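Local coordinates for replication initiation and membrane attachment protein (Geobacillus stearothermophilus 10, PDB 5WTN), which acts in the bacterial primosome during initiation of DNA replication, assembles as a tetramer and forms a complex with a primosomal re-initiation protein, at the interface of chains A and B. Sequence-based numbering; all coordinates share one arbitrary frame. Chains: chain A/B, Replication initiation and membrane attachment protein.

Contact 1: the interface of chains A and B. Residues chain A 93-96, 104, 106; chain B 153-155.
A:Val94 and B:Thr155 face each other where strand 90-95 of chain A pairs antiparallel with strand 154-156 of chain B, so that a beta-sheet runs on from one subunit into the other. A:Val94 N gives a hydrogen bond to B:Thr155 O at 2.7 Å, B:Thr155 N returns one to A:Val94 O, and A:Ala96 N reaches B:Lys153 O at 3.2 Å. The tight part is the ring of B:Phe154, contacted on both faces. A:Leu106 CD1 lies over the centre of one face, 3.7 Å from the ring centroid; on the other, the imidazole of A:His95 comes in edge-on, the two planes 89° apart. With its CG anti to the backbone N (chi1 -170°), A:His95 swings toward B:Phe154, and a bent hydrogen bond from ND1 to A:Ala96 O would help hold its turn. An alanine in place of B:Phe154 would probably open a gap between A:Leu106 and A:His95 and leave the imidazole without its aromatic partner. B:Lys153 is the loose side: its carbonyl O lies above one imidazole face, toward the rim, but the residue is poorly ordered. The site joins two copies of the protein by a shared sheet and an aromatic ring held between two side chains, and is likely to support the tetramer.

Contact 2: the interface of chains A and B. Residues chain A 161, 199, 201, 235, 238-239; chain B 121, 123-124, 127.
A:Tyr199 and B:Asp121 meet tip to tip, the phenol and carboxylate planes 82° apart. The hydroxyl OH of A:Tyr199 donates to the syn lone pair of B:Asp121 OD1 at 2.7 Å. The other carboxylate oxygen receives the amino group of A:Lys235 in a salt bridge, A:Lys235 NZ to B:Asp121 OD2 2.9 Å, nearly along the C-O axis; the lysine chain is extended beyond CG and crosses the aspartate at about a right angle. Beside this polar cluster B:Met123 pushes into an aromatic and aliphatic pocket of chain A. Its chain bends at chi3 (-42°), which carries the methyl CE over one face of A:Phe161, 3.8 Å from the ring centroid, while B:Met123 SD lies 3.5 Å from A:Phe238 CD2. A:Leu239 CD1 covers a face of B:Phe127, and B:Leu124 CG packs 3.7 Å from A:Tyr199 CE2.

Farther out, the backbone N of B:Leu124 bonds to the anti lone pair of B:Asp121 OD1 at 3.0 Å; with the tyrosine on the syn side, this oxygen accepts two bonds, which would help fix the rotation of the carboxylate. A:Leu201 and A:Phe238 line the methionine pocket and also brace one another, A:Leu201 CD2 over the centre of the A:Phe238 ring, whose CZ meets the edge of A:Phe161. B:Asp121 immediately precedes helix 122-143 and caps its first turn; the start of this chain B helix lies against chain A's helices 227-240 and 161-164 and the loop of A:Tyr199, joining the subunits here.

Contact 3: the interface of chains A and B. Residues chain A 17, 19; chain B 146-149, 190, 195.
A:Arg19, in the loop just after strand 13-17, has phi/psi of -98/-1° and sends its side chain to the extended stretch of chain B around B:Pro147 and B:Ile149, where the carbonyl of B:Pro147 faces the guanidinium. The arginine chain bends at chi2 and again at chi3, turning the guanidinium toward the chain B loop. Both terminal nitrogens address B:Pro147 O, but weakly: A:Arg19 NH2 is 3.3 Å from B:Pro147 O, and NH1 is farther still. The carbonyl oxygen lies at the guanidinium edge, in its plane, whereas B:Ile149 CG1 rests over one face, toward the rim and 4.0 Å from NH2 of A:Arg19. The carboxylate of B:Asp190 supplies the opposite charge through a salt bridge, although its plane is turned 52° from the guanidinium and the accompanying hydrogen bond is weak. B:Asp195 is a more distant acidic neighbour, its charge perhaps adding to the field around the arginine. Alongside, A:Gln17 contributes its CB at the guanidinium edge and points its amide toward the same loop. The contact thus pairs a charged tip with a backbone carbonyl; the bonds are weak, so this patch is likely to add modestly to the interface. Its salt bridge runs from A:Arg19 NH1 to B:Asp190 OD2 at 3.3 Å.

Contact 1: the interface of chains A and B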
# COMPACT_ATOMS: atom_id res chain seq x y z
N TYR A 93 -11.77 -7.79 -23.99
CA TYR A 93 -12.71 -8.74 -24.55
C TYR A 93 -13.96 -8.01 -25.00
O TYR A 93 -14.31 -6.97 -24.43
CB TYR A 93 -13.10 -9.79 -23.50
CG TYR A 93 -11.97 -10.68 -23.02
CD1 TYR A 93 -11.75 -11.92 -23.59
CD2 TYR A 93 -11.14 -10.28 -21.98
CE1 TYR A 93 -10.73 -12.73 -23.14
CE2 TYR A 93 -10.12 -11.09 -21.52
CZ TYR A 93 -9.92 -12.32 -22.10
OH TYR A 93 -8.90 -13.14 -21.65
N VAL A 94 -14.63 -8.55 -26.01
CA VAL A 94 -15.91 -7.99 -26.46
C VAL A 94 -17.03 -9.00 -26.33
O VAL A 94 -16.85 -10.19 -26.56
CB VAL A 94 -15.83 -7.42 -27.91
CG1 VAL A 94 -15.91 -8.51 -28.95
CG2 VAL A 94 -16.94 -6.41 -28.15
N HIS A 95 -18.20 -8.53 -25.92
CA HIS A 95 -19.35 -9.41 -25.79
C HIS A 95 -19.97 -9.65 -27.15
O HIS A 95 -20.12 -8.71 -27.93
CB HIS A 95 -20.41 -8.82 -24.86
CG HIS A 95 -21.50 -9.79 -24.51
ND1 HIS A 95 -22.56 -10.04 -25.35
CD2 HIS A 95 -21.69 -10.56 -23.42
CE1 HIS A 95 -23.37 -10.92 -24.79
NE2 HIS A 95 -22.86 -11.25 -23.61
N ALA A 96 -20.34 -10.91 -27.39
CA ALA A 96 -20.92 -11.35 -28.66
C ALA A 96 -22.11 -10.47 -28.99
O ALA A 96 -23.05 -10.37 -28.21
CB ALA A 96 -21.36 -12.81 -28.56
N LEU A 104 -20.43 -4.34 -25.63
CA LEU A 104 -20.03 -4.49 -24.23
C LEU A 104 -18.57 -4.97 -24.11
O LEU A 104 -18.26 -6.11 -24.47
CB LEU A 104 -20.97 -5.47 -23.52
CG LEU A 104 -20.60 -5.85 -22.08
CD1 LEU A 104 -20.52 -4.62 -21.19
CD2 LEU A 104 -21.57 -6.86 -21.52
N LEU A 106 -15.03 -5.95 -21.97
CA LEU A 106 -14.46 -6.37 -20.70
C LEU A 106 -13.01 -5.90 -20.68
O LEU A 106 -12.20 -6.31 -21.50
CB LEU A 106 -14.52 -7.89 -20.58
CG LEU A 106 -14.75 -8.49 -19.20
CD1 LEU A 106 -15.05 -9.98 -19.30
CD2 LEU A 106 -13.54 -8.23 -18.32
N LYS B 153 -19.42 -16.11 -23.58
CA LYS B 153 -20.02 -14.83 -23.93
C LYS B 153 -19.02 -13.74 -24.35
O LYS B 153 -19.42 -12.70 -24.87
CB LYS B 153 -20.86 -14.33 -22.76
CG LYS B 153 -21.87 -15.35 -22.23
CD LYS B 153 -22.80 -14.74 -21.15
CE LYS B 153 -24.10 -15.54 -20.98
NZ LYS B 153 -23.91 -16.87 -20.33
N PHE B 154 -17.72 -13.97 -24.13
CA PHE B 154 -16.72 -12.94 -24.43
C PHE B 154 -15.58 -13.45 -25.29
O PHE B 154 -15.11 -14.58 -25.13
CB PHE B 154 -16.11 -12.38 -23.16
CG PHE B 154 -17.02 -11.46 -22.41
CD1 PHE B 154 -17.01 -10.09 -22.67
CD2 PHE B 154 -17.87 -11.94 -21.43
CE1 PHE B 154 -17.85 -9.23 -21.97
CE2 PHE B 154 -18.71 -11.09 -20.72
CZ PHE B 154 -18.70 -9.73 -21.00
N THR B 155 -15.11 -12.60 -26.18
CA THR B 155 -14.03 -12.98 -27.08
C THR B 155 -12.98 -11.88 -27.10
O THR B 155 -13.30 -10.69 -27.03
CB THR B 155 -14.57 -13.32 -28.49
OG1 THR B 155 -13.47 -13.42 -29.41
CG2 THR B 155 -15.54 -12.25 -28.96

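Contact 2: the interface of chains A and B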
# COMPACT_ATOMS: atom_id res chain seq x y z
N PHE A 161 9.40 -28.17 6.91
CA PHE A 161 8.06 -28.26 7.48
C PHE A 161 8.02 -29.43 8.44
O PHE A 161 7.47 -29.33 9.53
CB PHE A 161 7.05 -28.47 6.35
CG PHE A 161 5.62 -28.24 6.76
CD1 PHE A 161 4.99 -27.03 6.50
CD2 PHE A 161 4.89 -29.24 7.38
CE1 PHE A 161 3.66 -26.80 6.86
CE2 PHE A 161 3.56 -29.03 7.75
CZ PHE A 161 2.94 -27.80 7.48
N TYR A 199 7.53 -24.12 1.04
CA TYR A 199 7.91 -24.95 2.16
C TYR A 199 8.45 -26.27 1.59
O TYR A 199 8.14 -26.61 0.43
CB TYR A 199 6.75 -25.15 3.16
CG TYR A 199 5.59 -25.99 2.69
CD1 TYR A 199 5.71 -27.36 2.55
CD2 TYR A 199 4.35 -25.42 2.45
CE1 TYR A 199 4.65 -28.14 2.13
CE2 TYR A 199 3.27 -26.20 2.04
CZ TYR A 199 3.43 -27.56 1.88
OH TYR A 199 2.38 -28.35 1.47
N LEU A 201 9.48 -30.59 2.55
CA LEU A 201 9.36 -31.72 3.48
C LEU A 201 10.56 -32.61 3.26
O LEU A 201 10.97 -32.84 2.13
CB LEU A 201 8.09 -32.52 3.24
CG LEU A 201 6.70 -31.95 3.54
CD1 LEU A 201 5.64 -32.81 2.85
CD2 LEU A 201 6.42 -31.87 5.03
N LYS A 235 3.71 -34.99 0.21
CA LYS A 235 2.76 -34.17 0.97
C LYS A 235 1.59 -35.01 1.39
O LYS A 235 1.07 -34.85 2.49
CB LYS A 235 2.28 -32.98 0.14
CG LYS A 235 3.38 -32.17 -0.51
CD LYS A 235 2.91 -30.74 -0.77
CE LYS A 235 4.00 -29.89 -1.42
NZ LYS A 235 3.41 -28.65 -2.01
N PHE A 238 2.56 -37.36 4.20
CA PHE A 238 2.82 -36.66 5.45
C PHE A 238 1.51 -36.18 6.04
O PHE A 238 1.27 -36.31 7.24
CB PHE A 238 3.76 -35.49 5.21
CG PHE A 238 3.91 -34.58 6.40
CD1 PHE A 238 4.94 -34.77 7.31
CD2 PHE A 238 3.02 -33.53 6.60
CE1 PHE A 238 5.06 -33.92 8.41
CE2 PHE A 238 3.14 -32.69 7.69
CZ PHE A 238 4.16 -32.88 8.60
N LEU A 239 0.68 -35.58 5.20
CA LEU A 239 -0.59 -35.02 5.64
C LEU A 239 -1.53 -36.11 6.16
O LEU A 239 -2.18 -35.92 7.19
CB LEU A 239 -1.26 -34.27 4.48
CG LEU A 239 -2.68 -33.77 4.73
CD1 LEU A 239 -2.65 -32.64 5.72
CD2 LEU A 239 -3.36 -33.31 3.45
N ASP B 121 -2.52 -25.73 -2.68
CA ASP B 121 -1.65 -26.60 -1.93
C ASP B 121 -2.42 -27.65 -1.13
O ASP B 121 -3.37 -27.31 -0.43
CB ASP B 121 -0.77 -25.79 -0.98
CG ASP B 121 0.29 -26.64 -0.33
OD1 ASP B 121 0.08 -27.08 0.82
OD2 ASP B 121 1.31 -26.89 -1.00
N MET B 123 -1.56 -29.53 1.66
CA MET B 123 -1.58 -29.53 3.10
C MET B 123 -2.20 -28.26 3.67
O MET B 123 -3.04 -28.36 4.58
CB MET B 123 -0.20 -29.81 3.66
CG MET B 123 0.47 -30.98 2.99
SD MET B 123 1.84 -31.64 3.91
CE MET B 123 2.64 -30.13 4.45
N LEU B 124 -1.84 -27.11 3.11
CA LEU B 124 -2.17 -25.83 3.70
C LEU B 124 -3.67 -25.64 3.75
O LEU B 124 -4.24 -25.22 4.77
CB LEU B 124 -1.51 -24.68 2.96
CG LEU B 124 0.03 -24.70 2.94
CD1 LEU B 124 0.64 -23.51 2.23
CD2 LEU B 124 0.54 -24.77 4.35
N PHE B 127 -5.12 -28.15 6.29
CA PHE B 127 -4.89 -27.66 7.65
C PHE B 127 -5.75 -26.43 7.98
O PHE B 127 -6.49 -26.45 8.94
CB PHE B 127 -3.40 -27.39 7.94
CG PHE B 127 -2.54 -28.63 7.99
CD1 PHE B 127 -2.97 -29.77 8.64
CD2 PHE B 127 -1.29 -28.64 7.38
CE1 PHE B 127 -2.16 -30.90 8.67
CE2 PHE B 127 -0.48 -29.77 7.41
CZ PHE B 127 -0.90 -30.89 8.06

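Contact 3: the interface of chains A and B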
# COMPACT_ATOMS: atom_id res chain seq x y z
N GLN A 17 -12.16 -5.62 -14.88
CA GLN A 17 -11.91 -6.79 -14.04
C GLN A 17 -10.42 -7.14 -13.87
O GLN A 17 -9.56 -6.70 -14.65
CB GLN A 17 -12.73 -7.99 -14.56
CG GLN A 17 -14.22 -7.79 -14.30
CD GLN A 17 -15.11 -8.79 -14.96
OE1 GLN A 17 -16.00 -8.42 -15.73
NE2 GLN A 17 -14.92 -10.07 -14.65
N ARG A 19 -7.82 -10.60 -12.23
CA ARG A 19 -7.53 -11.68 -11.30
C ARG A 19 -6.28 -11.39 -10.47
O ARG A 19 -5.88 -12.18 -9.60
CB ARG A 19 -7.54 -13.09 -11.94
CG ARG A 19 -7.18 -13.16 -13.43
CD ARG A 19 -8.39 -13.46 -14.33
NE ARG A 19 -9.43 -12.44 -14.20
CZ ARG A 19 -10.63 -12.66 -13.65
NH1 ARG A 19 -10.95 -13.87 -13.19
NH2 ARG A 19 -11.51 -11.67 -13.57
N ARG B 146 -12.17 -13.72 -7.17
CA ARG B 146 -12.81 -12.76 -8.08
C ARG B 146 -13.66 -13.56 -9.07
O ARG B 146 -13.23 -14.63 -9.52
CB ARG B 146 -11.75 -11.98 -8.86
CG ARG B 146 -10.82 -11.14 -8.01
CD ARG B 146 -11.53 -9.94 -7.46
NE ARG B 146 -10.70 -9.16 -6.55
CZ ARG B 146 -10.74 -9.27 -5.22
NH1 ARG B 146 -11.57 -10.16 -4.66
NH2 ARG B 146 -9.96 -8.51 -4.46
N PRO B 147 -14.85 -13.05 -9.43
CA PRO B 147 -15.68 -13.70 -10.46
C PRO B 147 -14.91 -13.93 -11.76
O PRO B 147 -14.20 -13.03 -12.23
CB PRO B 147 -16.81 -12.69 -10.69
CG PRO B 147 -16.95 -11.99 -9.39
CD PRO B 147 -15.56 -11.92 -8.79
N SER B 148 -15.06 -15.12 -12.34
CA SER B 148 -14.28 -15.52 -13.50
C SER B 148 -14.69 -14.77 -14.78
O SER B 148 -15.63 -13.98 -14.76
CB SER B 148 -14.44 -17.03 -13.72
OG SER B 148 -13.59 -17.46 -14.76
N ILE B 149 -13.99 -15.01 -15.88
CA ILE B 149 -14.40 -14.44 -17.17
C ILE B 149 -15.11 -15.48 -18.01
O ILE B 149 -14.53 -16.52 -18.35
CB ILE B 149 -13.20 -13.96 -17.99
CG1 ILE B 149 -12.53 -12.76 -17.30
CG2 ILE B 149 -13.63 -13.62 -19.42
CD1 ILE B 149 -11.44 -12.12 -18.14
N ASP B 190 -12.67 -18.11 -9.40
CA ASP B 190 -11.22 -17.81 -9.56
C ASP B 190 -10.47 -17.18 -8.37
O ASP B 190 -10.83 -16.09 -7.91
CB ASP B 190 -11.01 -16.90 -10.77
CG ASP B 190 -10.69 -17.66 -12.01
OD1 ASP B 190 -11.04 -18.86 -12.06
OD2 ASP B 190 -10.08 -17.06 -12.92
N ASP B 195 -0.70 -12.98 -12.65
CA ASP B 195 -0.60 -13.34 -14.05
C ASP B 195 0.43 -12.35 -14.52
O ASP B 195 0.11 -11.18 -14.75
CB ASP B 195 -1.93 -13.08 -14.80
CG ASP B 195 -2.97 -14.21 -14.65
OD1 ASP B 195 -3.91 -14.26 -15.49
OD2 ASP B 195 -2.86 -15.04 -13.72

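Contacts 1 and 3 are neighbours, their C-alpha centres about 15 Å apart, and the stretch of chain B that brings B:Ile149 to contact 3 continues into strand 154-156 of contact 1. Contact 2 lies about 40 Å from contact 1 and 27 Å from contact 3, again between C-alpha centres. Its chain A residues come from later in the sequence, while its chain B residues open helix 122-143, which ends just before the loop of contact 3. Because the interface is two-fold symmetric, each contact recurs with the chains exchanged. Together they suggest that each chain reaches across to its partner at several places, as might suit a pair within the tetramer.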